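Local coordinates for cytosolic protein (Streptococcus thermophilus, PDB 2QZI) that is of unknown function but belongs to the DUF1827 family, folding into an antiparallel sheet with a helix on each face and carrying bound sodium ions, at residues V39-A44 and Y48-S53; E15-Q20 and F27-Y32; F70-K73 and D77-I80; G35-V40 and D61-V66. All coordinates share one frame; numbering follows the deposited sequence.

How the contacts relate
Contact 1, the hairpin of strands 37-44 and 47-53, lies at the middle of the sheet, its centre about 3 Å from the centre of the chain, and the other three contacts gather round it. Contact 2 brings helix 14-23 onto neighbouring strand 28-34, its centre about 9 Å from that of contact 1. Contacts 3 and 4 both involve helix 61-74 on the other face; their centres lie about 17 Å apart, contact 4 near the start of the helix and contact 3 near its end. Phe-71 of contact 3 packs on Phe-41 of contact 1. One sodium ion sits in contact 1; Leu-21, Thr-24 and Ala-26, between the segments of contact 2, bind another.

Contact 1 of 4, residues V39-A44 and Y48-S53; sequences VVFTQA and YELLIS. With NA (sodium ion), chain F.
Gln-43 carries CG trans to its backbone N (chi1 -167°) and runs on extended, while the Tyr-48 ring swings back beside its own N (chi1 -66°), which lays the two side chains alongside each other. Gln-43 CG stands 3.9 Å from the centroid of the Tyr-48 ring, a CH-pi contact over the face, and the amide stacks almost flat beyond it, with Gln-43 CD 3.5 Å from Tyr-48 CE1. Phe-41 meets this tyrosine rim to rim, its CZ 3.6 Å from Tyr-48 CD1. On the opposite face Thr-42 OG1 touches Glu-49 CB at 3.3 Å and binds the sodium ion at 2.6 Å; a water and His-47 O are also ligands. Paired backbone bonds lock this antiparallel hairpin, Val-40 with Leu-51 and Thr-42 with Glu-49; Val-40 N to Leu-51 O spans 2.9 Å. Beyond the hairpin, Tyr-48 OH bonds to Asp-77 N, and Glu-49 to His-47 and Ser-98. Strand 28-34 pairs with 37-44 on one flank, strand 94-100 with 47-53 on the other, and helix 61-74 lies over the face bearing Val-39, Leu-50 and Ile-52.

Contact 2 of 4, residues E15-Q20 and F27-Y32; sequences ELVNNQ and FLVETY
Val-29 is the first residue of 27-32 to meet helix 14-23, coming just after the classic beta bulge that Phe-27 and Leu-28 form opposite Gln-43. Its side chain points at the helix and straddles one turn: Val-29 CG2 reaches Gln-20 CB at 3.7 Å, while CG1, trans to the backbone N (chi1 -177°), comes within 4.0 Å of Val-17 CA. Val-17 answers from the helix, with its CG2 3.8 Å from Val-29 O and 4.2 Å from Val-29 CG1. The next residue, Glu-30, turns to the other face of the sheet. Thr-31 faces the helix again and divides its branches: CG2 touches Leu-16 CD2 at 3.9 Å, whereas OG1 is hydrogen-bonded to Thr-9 OG1. Tyr-32 is back with Glu-30 on the far face, its OH bonded to Glu-30 OE1 at 2.9 Å and also to Lys-75 NZ. Helix and strand follow each other in the chain and run roughly antiparallel, at 152°. No hydrogen bond joins the two segments, so their cohesion rests on methyl and methylene packing, and the polar groups of Thr-31, Glu-30 and Tyr-32 are served by partners away from the helix.

Contact 3 of 4, residues F70-K73 and D77-I80; sequences FFLK and DKDI
A lysine reaching back to the end of a helix makes this contact: Lys-78, in the loop after helix 61-74, lays its chain against Leu-72 and bonds to that residue's carbonyl. Lys-78 NZ lies 3.0 Å from Leu-72 O, approaching 32° out of the carbonyl plane. Bends at chi3 (-66°) and chi4 (-60°) curl the ammonium round onto the oxygen. Further back along the chain, Lys-78 CD is 3.6 Å from Leu-72 O, and CG is 4.1 Å from Leu-72 CD2, where the two side chains cross nearly at right angles. The helix belongs to the layer over one face of the antiparallel sheet, and Leu-72 O lies in its last turns, where carbonyls point toward the C-terminal end; a positive charge there probably suits the helix dipole. Within the loop, Asp-77 OD1 accepts a weak bond from Asp-79 N at 3.2 Å, resembling an Asx turn. Ile-80 packs on Tyr-48 and Gln-43, tying the loop to the sheet. Phe-71, one residue before Leu-72, points about a quarter-turn away round the helix, onto the face of the sheet, and packs on Phe-41 and edge-to-face with Tyr-32. Lys-78 also touches Met-83 farther along the same loop.

Contact 4 of 4, residues G35-V40 and D61-V66; sequences GNTDVV and DNELEV
Glu-63 leaves the first turn of helix 61-74 with CB aimed at strand 37-44 and makes the contact with Thr-37 alone. From CB the chain takes CG opposite the backbone N (chi1 -153°) and stays extended, enough to span two backbones whose nearest CA atoms, those of Thr-37 and Glu-63, are 8.9 Å apart. Glu-63 CD comes to 3.4 Å from Thr-37 OG1, and OE1 to 3.4 Å from Thr-37 CB. At the tip, Thr-37 OG1 donates a hydrogen bond to Glu-63 OE1; the modelled 2.5 Å is short, so the exact length is doubtful. The hydroxyl comes from above the carboxylate plane, 48° out of it. Thr-37 CG2 is farther off, 4.0 Å from Glu-63 OE1. The second oxygen, OE2, forms a salt bridge with Arg-57 NH1 and accepts a bond from Lys-60 N, the backbone N just before the helix. One buried carboxylate is thus gripped through both oxygens, and the arginine and helix start probably favour its charged form. Thr-37 OG1 also has a weak bond from Asn-54 ND2. Around this link, helix 61-74 sits against the sheet through Leu-64, which packs on Ile-52 of strand 47-53 and on Ile-95 and Ile-97 of strand 94-100, while Thr-37 opens strand 37-44 beside Ile-52.

Contact 1 of 4, residues V39-A44 and Y48-S53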
loop_
_atom_site.group_PDB
_atom_site.type_symbol
_atom_site.label_atom_id
_atom_site.label_comp_id
_atom_site.label_asym_id
_atom_site.label_seq_id
_atom_site.Cartn_x
_atom_site.Cartn_y
_atom_site.Cartn_z
ATOM N N VAL A 39 2.493 -4.400 4.621
ATOM C CA VAL A 39 1.955 -3.444 3.684
ATOM C C VAL A 39 3.017 -2.373 3.552
ATOM O O VAL A 39 3.670 -1.999 4.542
ATOM C CB VAL A 39 0.576 -2.866 4.162
ATOM C CG1 VAL A 39 -0.039 -1.954 3.142
ATOM C CG2 VAL A 39 -0.422 -4.002 4.457
ATOM N N VAL A 40 3.236 -2.016 2.304
ATOM C CA VAL A 40 4.040 -0.844 1.891
ATOM C C VAL A 40 3.118 0.099 1.156
ATOM O O VAL A 40 2.411 -0.314 0.294
ATOM C CB VAL A 40 5.291 -1.216 1.029
ATOM C CG1 VAL A 40 6.101 0.054 0.743
ATOM C CG2 VAL A 40 6.192 -2.172 1.875
ATOM N N PHE A 41 3.072 1.353 1.595
ATOM C CA PHE A 41 2.211 2.374 0.973
ATOM C C PHE A 41 3.079 3.530 0.481
ATOM O O PHE A 41 3.844 4.081 1.261
ATOM C CB PHE A 41 1.287 2.912 2.062
ATOM C CG PHE A 41 0.410 4.064 1.634
ATOM C CD1 PHE A 41 -0.455 3.942 0.532
ATOM C CD2 PHE A 41 0.435 5.273 2.330
ATOM C CE1 PHE A 41 -1.265 5.005 0.159
ATOM C CE2 PHE A 41 -0.360 6.380 1.929
ATOM C CZ PHE A 41 -1.204 6.233 0.835
ATOM N N THR A 42 2.853 3.966 -0.758
ATOM C CA THR A 42 3.585 5.089 -1.358
ATOM C C THR A 42 2.683 6.037 -2.160
ATOM O O THR A 42 1.640 5.628 -2.621
ATOM C CB THR A 42 4.671 4.615 -2.383
ATOM O OG1 THR A 42 4.068 4.131 -3.585
ATOM C CG2 THR A 42 5.636 3.505 -1.831
ATOM N N GLN A 43 3.105 7.312 -2.275
ATOM C CA GLN A 43 2.537 8.315 -3.153
ATOM C C GLN A 43 3.678 8.871 -3.978
ATOM O O GLN A 43 4.732 9.091 -3.440
ATOM C CB GLN A 43 1.807 9.471 -2.466
ATOM C CG GLN A 43 0.970 10.285 -3.597
ATOM C CD GLN A 43 0.251 11.463 -3.037
ATOM O OE1 GLN A 43 0.364 11.721 -1.837
ATOM N NE2 GLN A 43 -0.493 12.206 -3.885
ATOM N N ALA A 44 3.420 9.118 -5.273
ATOM C CA ALA A 44 4.340 9.648 -6.267
ATOM C C ALA A 44 3.473 10.510 -7.212
ATOM O O ALA A 44 2.264 10.359 -7.210
ATOM C CB ALA A 44 4.963 8.468 -7.132
ATOM N N TYR A 48 -0.683 6.542 -6.397
ATOM C CA TYR A 48 -0.388 5.919 -5.093
ATOM C C TYR A 48 -0.207 4.418 -5.339
ATOM O O TYR A 48 -0.714 3.890 -6.312
ATOM C CB TYR A 48 -1.560 6.022 -4.145
ATOM C CG TYR A 48 -1.978 7.378 -3.656
ATOM C CD1 TYR A 48 -1.580 7.810 -2.400
ATOM C CD2 TYR A 48 -2.898 8.169 -4.374
ATOM C CE1 TYR A 48 -2.011 8.996 -1.865
ATOM C CE2 TYR A 48 -3.350 9.396 -3.849
ATOM C CZ TYR A 48 -2.877 9.779 -2.588
ATOM O OH TYR A 48 -3.263 10.926 -1.985
ATOM N N GLU A 49 0.499 3.713 -4.448
ATOM C CA GLU A 49 0.709 2.271 -4.608
ATOM C C GLU A 49 0.480 1.584 -3.273
ATOM O O GLU A 49 0.766 2.174 -2.253
ATOM C CB GLU A 49 2.119 1.957 -5.141
ATOM C CG GLU A 49 2.407 2.473 -6.584
ATOM C CD GLU A 49 1.598 1.850 -7.691
ATOM O OE1 GLU A 49 1.190 0.660 -7.558
ATOM O OE2 GLU A 49 1.392 2.565 -8.711
ATOM N N LEU A 50 -0.130 0.393 -3.259
ATOM C CA LEU A 50 -0.078 -0.442 -2.012
ATOM C C LEU A 50 0.507 -1.777 -2.446
ATOM O O LEU A 50 0.153 -2.265 -3.551
ATOM C CB LEU A 50 -1.472 -0.736 -1.452
ATOM C CG LEU A 50 -2.020 0.240 -0.448
ATOM C CD1 LEU A 50 -3.462 -0.210 -0.283
ATOM C CD2 LEU A 50 -1.228 0.119 0.901
ATOM N N LEU A 51 1.496 -2.232 -1.698
ATOM C CA LEU A 51 2.098 -3.592 -1.829
ATOM C C LEU A 51 1.804 -4.420 -0.580
ATOM O O LEU A 51 2.214 -4.062 0.522
ATOM C CB LEU A 51 3.634 -3.512 -2.023
ATOM C CG LEU A 51 3.877 -2.755 -3.322
ATOM C CD1 LEU A 51 4.295 -1.263 -3.093
ATOM C CD2 LEU A 51 4.847 -3.538 -4.185
ATOM N N ILE A 52 1.078 -5.508 -0.776
ATOM C CA ILE A 52 0.514 -6.306 0.317
ATOM C C ILE A 52 1.010 -7.734 0.103
ATOM O O ILE A 52 0.851 -8.315 -0.980
ATOM C CB ILE A 52 -1.020 -6.310 0.318
ATOM C CG1 ILE A 52 -1.544 -4.860 0.425
ATOM C CG2 ILE A 52 -1.607 -7.274 1.412
ATOM C CD1 ILE A 52 -3.006 -4.754 -0.050
ATOM N N SER A 53 1.696 -8.247 1.115
ATOM C CA SER A 53 2.364 -9.521 1.001
ATOM C C SER A 53 2.399 -10.227 2.360
ATOM O O SER A 53 2.222 -9.613 3.393
ATOM C CB SER A 53 3.797 -9.272 0.539
ATOM O OG SER A 53 4.421 -8.390 1.458
HETATM NA NA NA F . 3.381 5.661 -5.531
HETATM O O HOH W 1 5.985 5.218 -6.670
#

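Contact 2 of 4, residues E15-Q20 and F27-Y32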
loop_
_atom_site.group_PDB
_atom_site.type_symbol
_atom_site.label_atom_id
_atom_site.label_comp_id
_atom_site.label_asym_id
_atom_site.label_seq_id
_atom_site.Cartn_x
_atom_site.Cartn_y
_atom_site.Cartn_z
ATOM N N GLU A 15 15.483 2.050 6.592
ATOM C CA GLU A 15 16.276 1.644 5.424
ATOM C C GLU A 15 15.410 1.558 4.174
ATOM O O GLU A 15 15.726 2.120 3.134
ATOM C CB GLU A 15 16.916 0.267 5.665
ATOM C CG GLU A 15 18.396 0.326 6.067
ATOM C CD GLU A 15 18.920 -1.014 6.685
ATOM O OE1 GLU A 15 18.457 -2.119 6.241
ATOM O OE2 GLU A 15 19.786 -0.924 7.625
ATOM N N LEU A 16 14.332 0.800 4.281
ATOM C CA LEU A 16 13.464 0.583 3.157
ATOM C C LEU A 16 12.818 1.915 2.725
ATOM O O LEU A 16 12.748 2.208 1.547
ATOM C CB LEU A 16 12.414 -0.479 3.485
ATOM C CG LEU A 16 11.292 -0.567 2.454
ATOM C CD1 LEU A 16 11.882 -1.177 1.106
ATOM C CD2 LEU A 16 10.221 -1.454 3.008
ATOM N N VAL A 17 12.359 2.701 3.704
ATOM C CA VAL A 17 11.721 3.992 3.430
ATOM C C VAL A 17 12.672 4.864 2.610
ATOM O O VAL A 17 12.312 5.320 1.519
ATOM C CB VAL A 17 11.325 4.696 4.782
ATOM C CG1 VAL A 17 11.135 6.217 4.598
ATOM C CG2 VAL A 17 10.076 3.988 5.344
ATOM N N ASN A 18 13.890 5.070 3.120
ATOM C CA ASN A 18 14.880 5.799 2.368
ATOM C C ASN A 18 15.343 5.209 1.016
ATOM O O ASN A 18 15.607 5.957 0.082
ATOM C CB ASN A 18 16.017 6.117 3.280
ATOM C CG ASN A 18 15.592 7.149 4.339
ATOM O OD1 ASN A 18 15.548 8.364 4.050
ATOM N ND2 ASN A 18 15.186 6.658 5.539
ATOM N N ASN A 19 15.435 3.889 0.912
ATOM C CA ASN A 19 15.854 3.254 -0.356
ATOM C C ASN A 19 14.840 3.613 -1.467
ATOM O O ASN A 19 15.234 3.920 -2.596
ATOM C CB ASN A 19 16.035 1.712 -0.253
ATOM C CG ASN A 19 17.361 1.294 0.467
ATOM O OD1 ASN A 19 18.337 2.069 0.540
ATOM N ND2 ASN A 19 17.392 0.042 1.003
ATOM N N GLN A 20 13.558 3.550 -1.103
ATOM C CA GLN A 20 12.415 3.817 -1.985
ATOM C C GLN A 20 12.278 5.303 -2.291
ATOM O O GLN A 20 12.020 5.660 -3.438
ATOM C CB GLN A 20 11.119 3.268 -1.366
ATOM C CG GLN A 20 11.154 1.770 -1.157
ATOM C CD GLN A 20 11.232 1.051 -2.525
ATOM O OE1 GLN A 20 10.410 1.306 -3.381
ATOM N NE2 GLN A 20 12.230 0.181 -2.726
ATOM N N PHE A 27 7.475 10.065 -3.299
ATOM C CA PHE A 27 7.843 11.093 -2.294
ATOM C C PHE A 27 7.244 10.824 -0.885
ATOM O O PHE A 27 7.611 11.465 0.159
ATOM C CB PHE A 27 7.440 12.475 -2.830
ATOM C CG PHE A 27 5.951 12.645 -3.091
ATOM C CD1 PHE A 27 5.478 12.896 -4.391
ATOM C CD2 PHE A 27 5.042 12.696 -2.019
ATOM C CE1 PHE A 27 4.115 13.142 -4.627
ATOM C CE2 PHE A 27 3.709 12.936 -2.223
ATOM C CZ PHE A 27 3.225 13.128 -3.539
ATOM N N LEU A 28 6.364 9.837 -0.814
ATOM C CA LEU A 28 5.946 9.330 0.504
ATOM C C LEU A 28 6.021 7.806 0.514
ATOM O O LEU A 28 5.573 7.143 -0.442
ATOM C CB LEU A 28 4.520 9.811 0.816
ATOM C CG LEU A 28 3.738 9.223 1.979
ATOM C CD1 LEU A 28 4.382 9.568 3.343
ATOM C CD2 LEU A 28 2.310 9.785 1.883
ATOM N N VAL A 29 6.602 7.266 1.569
ATOM C CA VAL A 29 6.735 5.839 1.763
ATOM C C VAL A 29 6.436 5.500 3.210
ATOM O O VAL A 29 7.074 6.016 4.147
ATOM C CB VAL A 29 8.151 5.295 1.454
ATOM C CG1 VAL A 29 8.174 3.727 1.606
ATOM C CG2 VAL A 29 8.688 5.714 0.043
ATOM N N GLU A 30 5.465 4.625 3.399
ATOM C CA GLU A 30 5.128 4.179 4.743
ATOM C C GLU A 30 4.954 2.680 4.768
ATOM O O GLU A 30 4.598 2.088 3.746
ATOM C CB GLU A 30 3.843 4.840 5.162
ATOM C CG GLU A 30 3.900 6.312 4.967
ATOM C CD GLU A 30 2.860 7.037 5.756
ATOM O OE1 GLU A 30 1.729 6.530 5.889
ATOM O OE2 GLU A 30 3.170 8.155 6.199
ATOM N N THR A 31 5.257 2.068 5.898
ATOM C CA THR A 31 5.029 0.628 6.044
ATOM C C THR A 31 4.057 0.322 7.181
ATOM O O THR A 31 3.970 1.053 8.120
ATOM C CB THR A 31 6.322 -0.151 6.316
ATOM O OG1 THR A 31 6.936 0.406 7.427
ATOM C CG2 THR A 31 7.315 -0.089 5.141
ATOM N N TYR A 32 3.264 -0.749 7.025
ATOM C CA TYR A 32 2.288 -1.173 8.045
ATOM C C TYR A 32 2.245 -2.700 8.130
ATOM O O TYR A 32 2.422 -3.403 7.122
ATOM C CB TYR A 32 0.869 -0.744 7.667
ATOM C CG TYR A 32 0.643 0.738 7.622
ATOM C CD1 TYR A 32 -0.122 1.363 8.591
ATOM C CD2 TYR A 32 1.188 1.535 6.564
ATOM C CE1 TYR A 32 -0.333 2.720 8.552
ATOM C CE2 TYR A 32 1.000 2.921 6.550
ATOM C CZ TYR A 32 0.210 3.483 7.531
ATOM O OH TYR A 32 -0.007 4.845 7.535
#

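Contact 3 of 4, residues F70-K73 and D77-I80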
loop_
_atom_site.group_PDB
_atom_site.type_symbol
_atom_site.label_atom_id
_atom_site.label_comp_id
_atom_site.label_asym_id
_atom_site.label_seq_id
_atom_site.Cartn_x
_atom_site.Cartn_y
_atom_site.Cartn_z
ATOM N N PHE A 70 -9.139 0.776 4.386
ATOM C CA PHE A 70 -8.393 1.575 5.361
ATOM C C PHE A 70 -7.597 2.694 4.683
ATOM O O PHE A 70 -7.656 3.839 5.095
ATOM C CB PHE A 70 -7.428 0.695 6.168
ATOM C CG PHE A 70 -6.602 1.477 7.216
ATOM C CD1 PHE A 70 -7.107 1.717 8.493
ATOM C CD2 PHE A 70 -5.336 1.965 6.893
ATOM C CE1 PHE A 70 -6.326 2.444 9.455
ATOM C CE2 PHE A 70 -4.570 2.721 7.796
ATOM C CZ PHE A 70 -5.062 2.949 9.107
ATOM N N PHE A 71 -6.875 2.377 3.614
ATOM C CA PHE A 71 -6.076 3.403 2.895
ATOM C C PHE A 71 -6.953 4.419 2.204
ATOM O O PHE A 71 -6.697 5.620 2.278
ATOM C CB PHE A 71 -4.972 2.783 2.021
ATOM C CG PHE A 71 -3.827 2.294 2.847
ATOM C CD1 PHE A 71 -2.769 3.150 3.202
ATOM C CD2 PHE A 71 -3.848 1.005 3.361
ATOM C CE1 PHE A 71 -1.738 2.686 4.098
ATOM C CE2 PHE A 71 -2.836 0.554 4.261
ATOM C CZ PHE A 71 -1.780 1.391 4.611
ATOM N N LEU A 72 -8.036 3.937 1.622
ATOM C CA LEU A 72 -8.960 4.795 0.887
ATOM C C LEU A 72 -9.644 5.750 1.836
ATOM O O LEU A 72 -9.956 6.874 1.498
ATOM C CB LEU A 72 -9.998 3.952 0.127
ATOM C CG LEU A 72 -9.473 3.404 -1.197
ATOM C CD1 LEU A 72 -10.472 2.427 -1.807
ATOM C CD2 LEU A 72 -9.116 4.567 -2.227
ATOM N N LYS A 73 -9.899 5.301 3.033
ATOM C CA LYS A 73 -10.607 6.119 3.978
ATOM C C LYS A 73 -9.660 7.097 4.650
ATOM O O LYS A 73 -10.053 8.223 4.959
ATOM C CB LYS A 73 -11.310 5.232 5.023
ATOM C CG LYS A 73 -12.207 5.972 5.976
ATOM C CD LYS A 73 -12.687 5.027 7.069
ATOM C CE LYS A 73 -13.618 5.729 8.075
ATOM N NZ LYS A 73 -14.707 6.488 7.386
ATOM N N ASP A 77 -6.124 10.682 -1.079
ATOM C CA ASP A 77 -7.022 11.814 -1.269
ATOM C C ASP A 77 -7.855 11.388 -2.504
ATOM O O ASP A 77 -7.322 11.326 -3.611
ATOM C CB ASP A 77 -6.170 13.071 -1.502
ATOM C CG ASP A 77 -6.984 14.300 -1.937
ATOM O OD1 ASP A 77 -8.211 14.221 -2.169
ATOM O OD2 ASP A 77 -6.376 15.379 -2.050
ATOM N N LYS A 78 -9.132 11.029 -2.305
ATOM C CA LYS A 78 -9.897 10.383 -3.383
ATOM C C LYS A 78 -10.291 11.414 -4.448
ATOM O O LYS A 78 -10.537 11.086 -5.618
ATOM C CB LYS A 78 -11.118 9.593 -2.847
ATOM C CG LYS A 78 -10.728 8.326 -1.979
ATOM C CD LYS A 78 -11.958 7.519 -1.473
ATOM C CE LYS A 78 -12.876 8.278 -0.451
ATOM N NZ LYS A 78 -12.188 8.725 0.840
ATOM N N ASP A 79 -10.307 12.660 -4.041
ATOM C CA ASP A 79 -10.616 13.707 -4.923
ATOM C C ASP A 79 -9.665 13.757 -6.190
ATOM O O ASP A 79 -10.110 14.126 -7.265
ATOM C CB ASP A 79 -10.508 14.960 -4.123
ATOM C CG ASP A 79 -11.484 16.006 -4.537
ATOM O OD1 ASP A 79 -12.434 15.735 -5.349
ATOM O OD2 ASP A 79 -11.281 17.135 -4.030
ATOM N N ILE A 80 -8.391 13.377 -6.034
ATOM C CA ILE A 80 -7.428 13.354 -7.150
ATOM C C ILE A 80 -7.226 11.956 -7.731
ATOM O O ILE A 80 -6.493 11.810 -8.693
ATOM C CB ILE A 80 -6.007 13.908 -6.754
ATOM C CG1 ILE A 80 -5.457 13.103 -5.559
ATOM C CG2 ILE A 80 -6.069 15.461 -6.638
ATOM C CD1 ILE A 80 -3.908 13.219 -5.232
#

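Contact 4 of 4, residues G35-V40 and D61-V66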
loop_
_atom_site.group_PDB
_atom_site.type_symbol
_atom_site.label_atom_id
_atom_site.label_comp_id
_atom_site.label_asym_id
_atom_site.label_seq_id
_atom_site.Cartn_x
_atom_site.Cartn_y
_atom_site.Cartn_z
ATOM N N GLY A 35 -1.427 -7.763 11.173
ATOM C CA GLY A 35 -1.105 -9.085 11.749
ATOM C C GLY A 35 0.245 -9.523 11.195
ATOM O O GLY A 35 1.220 -8.805 11.358
ATOM N N ASN A 36 0.313 -10.669 10.518
ATOM C CA ASN A 36 1.572 -11.093 9.877
ATOM C C ASN A 36 1.709 -10.731 8.378
ATOM O O ASN A 36 2.719 -11.021 7.741
ATOM C CB ASN A 36 1.925 -12.563 10.160
ATOM C CG ASN A 36 0.755 -13.536 9.920
ATOM O OD1 ASN A 36 -0.065 -13.371 9.024
ATOM N ND2 ASN A 36 0.712 -14.580 10.730
ATOM N N THR A 37 0.687 -10.060 7.865
ATOM C CA THR A 37 0.701 -9.424 6.571
ATOM C C THR A 37 1.422 -8.072 6.604
ATOM O O THR A 37 1.230 -7.239 7.541
ATOM C CB THR A 37 -0.762 -9.295 6.036
ATOM O OG1 THR A 37 -1.292 -10.600 5.787
ATOM C CG2 THR A 37 -0.825 -8.555 4.737
ATOM N N ASP A 38 2.255 -7.839 5.579
ATOM C CA ASP A 38 3.013 -6.589 5.502
ATOM C C ASP A 38 2.516 -5.707 4.371
ATOM O O ASP A 38 2.225 -6.187 3.306
ATOM C CB ASP A 38 4.480 -6.820 5.190
ATOM C CG ASP A 38 5.121 -7.799 6.069
ATOM O OD1 ASP A 38 5.157 -7.564 7.293
ATOM O OD2 ASP A 38 5.564 -8.850 5.501
ATOM N N VAL A 39 2.493 -4.400 4.621
ATOM C CA VAL A 39 1.955 -3.444 3.684
ATOM C C VAL A 39 3.017 -2.373 3.552
ATOM O O VAL A 39 3.670 -1.999 4.542
ATOM C CB VAL A 39 0.576 -2.866 4.162
ATOM C CG1 VAL A 39 -0.039 -1.954 3.142
ATOM C CG2 VAL A 39 -0.422 -4.002 4.457
ATOM N N VAL A 40 3.236 -2.016 2.304
ATOM C CA VAL A 40 4.040 -0.844 1.891
ATOM C C VAL A 40 3.118 0.099 1.156
ATOM O O VAL A 40 2.411 -0.314 0.294
ATOM C CB VAL A 40 5.291 -1.216 1.029
ATOM C CG1 VAL A 40 6.101 0.054 0.743
ATOM C CG2 VAL A 40 6.192 -2.172 1.875
ATOM N N ASP A 61 -8.876 -12.725 0.669
ATOM C CA ASP A 61 -9.706 -11.677 0.048
ATOM C C ASP A 61 -10.287 -10.604 0.991
ATOM O O ASP A 61 -10.370 -9.444 0.616
ATOM C CB ASP A 61 -10.864 -12.318 -0.708
ATOM C CG ASP A 61 -10.410 -13.136 -1.899
ATOM O OD1 ASP A 61 -10.067 -12.514 -2.929
ATOM O OD2 ASP A 61 -10.434 -14.387 -1.811
ATOM N N ASN A 62 -10.723 -11.008 2.179
ATOM C CA ASN A 62 -11.292 -10.086 3.167
ATOM C C ASN A 62 -10.234 -9.168 3.803
ATOM O O ASN A 62 -10.495 -8.008 4.113
ATOM C CB ASN A 62 -12.061 -10.871 4.244
ATOM C CG ASN A 62 -11.171 -11.298 5.433
ATOM O OD1 ASN A 62 -10.899 -10.490 6.345
ATOM N ND2 ASN A 62 -10.746 -12.579 5.447
ATOM N N GLU A 63 -9.046 -9.720 3.999
ATOM C CA GLU A 63 -7.866 -8.982 4.351
ATOM C C GLU A 63 -7.538 -7.883 3.337
ATOM O O GLU A 63 -7.255 -6.738 3.730
ATOM C CB GLU A 63 -6.736 -9.979 4.362
ATOM C CG GLU A 63 -5.599 -9.664 5.238
ATOM C CD GLU A 63 -4.694 -10.848 5.378
ATOM O OE1 GLU A 63 -3.774 -10.794 6.210
ATOM O OE2 GLU A 63 -4.892 -11.856 4.668
ATOM N N LEU A 64 -7.567 -8.232 2.044
ATOM C CA LEU A 64 -7.271 -7.301 0.990
ATOM C C LEU A 64 -8.258 -6.163 1.108
ATOM O O LEU A 64 -7.873 -5.015 1.010
ATOM C CB LEU A 64 -7.485 -7.958 -0.387
ATOM C CG LEU A 64 -6.791 -7.482 -1.669
ATOM C CD1 LEU A 64 -7.658 -7.679 -2.943
ATOM C CD2 LEU A 64 -6.325 -6.088 -1.635
ATOM N N GLU A 65 -9.536 -6.505 1.291
ATOM C CA GLU A 65 -10.649 -5.535 1.304
ATOM C C GLU A 65 -10.575 -4.553 2.491
ATOM O O GLU A 65 -10.781 -3.337 2.321
ATOM C CB GLU A 65 -11.995 -6.278 1.276
ATOM C CG GLU A 65 -12.598 -6.556 -0.160
ATOM C CD GLU A 65 -11.565 -6.736 -1.337
ATOM O OE1 GLU A 65 -11.193 -7.922 -1.633
ATOM O OE2 GLU A 65 -11.173 -5.699 -1.973
ATOM N N VAL A 66 -10.248 -5.077 3.665
ATOM C CA VAL A 66 -10.028 -4.285 4.862
ATOM C C VAL A 66 -8.830 -3.341 4.685
ATOM O O VAL A 66 -8.875 -2.177 5.076
ATOM C CB VAL A 66 -9.883 -5.199 6.104
ATOM C CG1 VAL A 66 -9.338 -4.456 7.320
ATOM C CG2 VAL A 66 -11.229 -5.846 6.448
#